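Local coordinates for succinate dehydrogenase (Membrane anchor subunit) (Mycolicibacterium smegmatis, PDB 7D6V), which anchors succinate dehydrogenase in the membrane, holds a two-iron, two-sulfur cluster, binds ubiquinone-1 and probably passes electrons from succinate to quinone, at residues 228-231 / 232-236. Numbering follows the deposited sequence.
Sequences WIWT and QVSKL
Ser234 folds back on Trp230, one helical turn earlier. Its CB passes beside Trp230 O; with OG set beside the backbone N (chi1 -58°), the hydroxyl bonds to the same Trp230 O at 2.7 Å. The backbone N of Ser234 reaches that carbonyl oxygen too, at 2.8 Å and from the opposite face of its plane, so two donors grip one acceptor. The tip, OG, also lies 3.5 Å above the plane of the Trp230 indole, over its centre, and has a second partner in Arg210 NE from helix 207-215. This is the familiar return of a helical serine hydroxyl to the carbonyl four residues back, here within helix 224-237. Val233 N to Ile229 O (2.9 Å) and Lys235 N to Thr231 O (3.0 Å) continue the alpha-helical ladder. On another side of the helix, Ile229 CG2 packs 4.2 Å from Val233 CG2; the side chain of Val233 is about 10 Å from the bound two-iron, two-sulfur cluster. Lys235 bends at chi2 and chi3 past Thr231, its CD 4.1 Å from Thr231 CG2. Beyond the helix, Trp230 meets the ring of Phe220 and packs on Arg138 of the neighbouring iron-sulfur subunit.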
loop_
_atom_site.group_PDB
_atom_site.type_symbol
_atom_site.label_atom_id
_atom_site.label_comp_id
_atom_site.label_asym_id
_atom_site.label_seq_id
_atom_site.Cartn_x
_atom_site.Cartn_y
_atom_site.Cartn_z
ATOM N N TRP C 228 17.049 24.005 6.855
ATOM C CA TRP C 228 17.760 23.477 8.013
ATOM C C TRP C 228 16.990 23.751 9.300
ATOM O O TRP C 228 16.848 22.866 10.162
ATOM C CB TRP C 228 19.160 24.093 8.071
ATOM C CG TRP C 228 20.048 23.543 9.138
ATOM C CD1 TRP C 228 20.879 22.470 9.037
ATOM C CD2 TRP C 228 20.203 24.049 10.468
ATOM N NE1 TRP C 228 21.539 22.269 10.223
ATOM C CE2 TRP C 228 21.140 23.224 11.120
ATOM C CE3 TRP C 228 19.633 25.111 11.175
ATOM C CZ2 TRP C 228 21.523 23.431 12.440
ATOM C CZ3 TRP C 228 20.017 25.315 12.484
ATOM C CH2 TRP C 228 20.953 24.479 13.103
ATOM N N ILE C 229 16.468 24.973 9.436
ATOM C CA ILE C 229 15.688 25.310 10.620
ATOM C C ILE C 229 14.457 24.421 10.718
ATOM O O ILE C 229 14.115 23.926 11.797
ATOM C CB ILE C 229 15.312 26.802 10.606
ATOM C CG1 ILE C 229 16.573 27.663 10.594
ATOM C CG2 ILE C 229 14.453 27.141 11.806
ATOM C CD1 ILE C 229 16.298 29.136 10.453
ATOM N N TRP C 230 13.774 24.200 9.593
ATOM C CA TRP C 230 12.579 23.369 9.588
ATOM C C TRP C 230 12.906 21.925 9.944
ATOM O O TRP C 230 12.136 21.267 10.648
ATOM C CB TRP C 230 11.902 23.457 8.221
ATOM C CG TRP C 230 10.678 22.620 8.094
ATOM C CD1 TRP C 230 9.425 22.933 8.520
ATOM C CD2 TRP C 230 10.588 21.324 7.499
ATOM N NE1 TRP C 230 8.557 21.913 8.227
ATOM C CE2 TRP C 230 9.249 20.911 7.600
ATOM C CE3 TRP C 230 11.512 20.470 6.890
ATOM C CZ2 TRP C 230 8.810 19.686 7.116
ATOM C CZ3 TRP C 230 11.073 19.256 6.412
ATOM C CH2 TRP C 230 9.735 18.875 6.526
ATOM N N THR C 231 14.044 21.415 9.471
ATOM C CA THR C 231 14.432 20.046 9.798
ATOM C C THR C 231 14.653 19.877 11.297
ATOM O O THR C 231 14.138 18.934 11.916
ATOM C CB THR C 231 15.691 19.664 9.021
ATOM O OG1 THR C 231 15.415 19.701 7.616
ATOM C CG2 THR C 231 16.151 18.269 9.400
ATOM N N GLN C 232 15.415 20.790 11.904
ATOM C CA GLN C 232 15.630 20.701 13.348
ATOM C C GLN C 232 14.338 20.906 14.135
ATOM O O GLN C 232 14.091 20.205 15.126
ATOM C CB GLN C 232 16.711 21.690 13.778
ATOM C CG GLN C 232 18.123 21.149 13.627
ATOM C CD GLN C 232 18.469 20.755 12.214
ATOM O OE1 GLN C 232 18.741 19.588 11.939
ATOM N NE2 GLN C 232 18.435 21.712 11.304
ATOM N N VAL C 233 13.499 21.848 13.709
ATOM C CA VAL C 233 12.245 22.084 14.414
ATOM C C VAL C 233 11.320 20.880 14.293
ATOM O O VAL C 233 10.589 20.563 15.231
ATOM C CB VAL C 233 11.586 23.379 13.905
ATOM C CG1 VAL C 233 10.144 23.468 14.355
ATOM C CG2 VAL C 233 12.359 24.584 14.403
ATOM N N SER C 234 11.338 20.183 13.156
ATOM C CA SER C 234 10.531 18.975 13.010
ATOM C C SER C 234 11.042 17.857 13.907
ATOM O O SER C 234 10.249 17.116 14.506
ATOM C CB SER C 234 10.523 18.531 11.550
ATOM O OG SER C 234 10.015 19.548 10.711
ATOM N N LYS C 235 12.367 17.714 14.004
ATOM C CA LYS C 235 12.923 16.737 14.934
ATOM C C LYS C 235 12.479 17.029 16.362
ATOM O O LYS C 235 12.144 16.108 17.114
ATOM C CB LYS C 235 14.447 16.714 14.839
ATOM C CG LYS C 235 14.988 15.682 13.872
ATOM C CD LYS C 235 16.072 16.255 12.982
ATOM C CE LYS C 235 17.193 16.872 13.794
ATOM N NZ LYS C 235 18.221 17.495 12.918
ATOM N N LEU C 236 12.468 18.304 16.752
ATOM C CA LEU C 236 11.963 18.658 18.077
ATOM C C LEU C 236 10.464 18.398 18.196
ATOM O O LEU C 236 9.986 17.944 19.240
ATOM C CB LEU C 236 12.270 20.119 18.389
ATOM C CG LEU C 236 13.684 20.443 18.859
ATOM C CD1 LEU C 236 13.742 21.866 19.371
ATOM C CD2 LEU C 236 14.119 19.468 19.934
#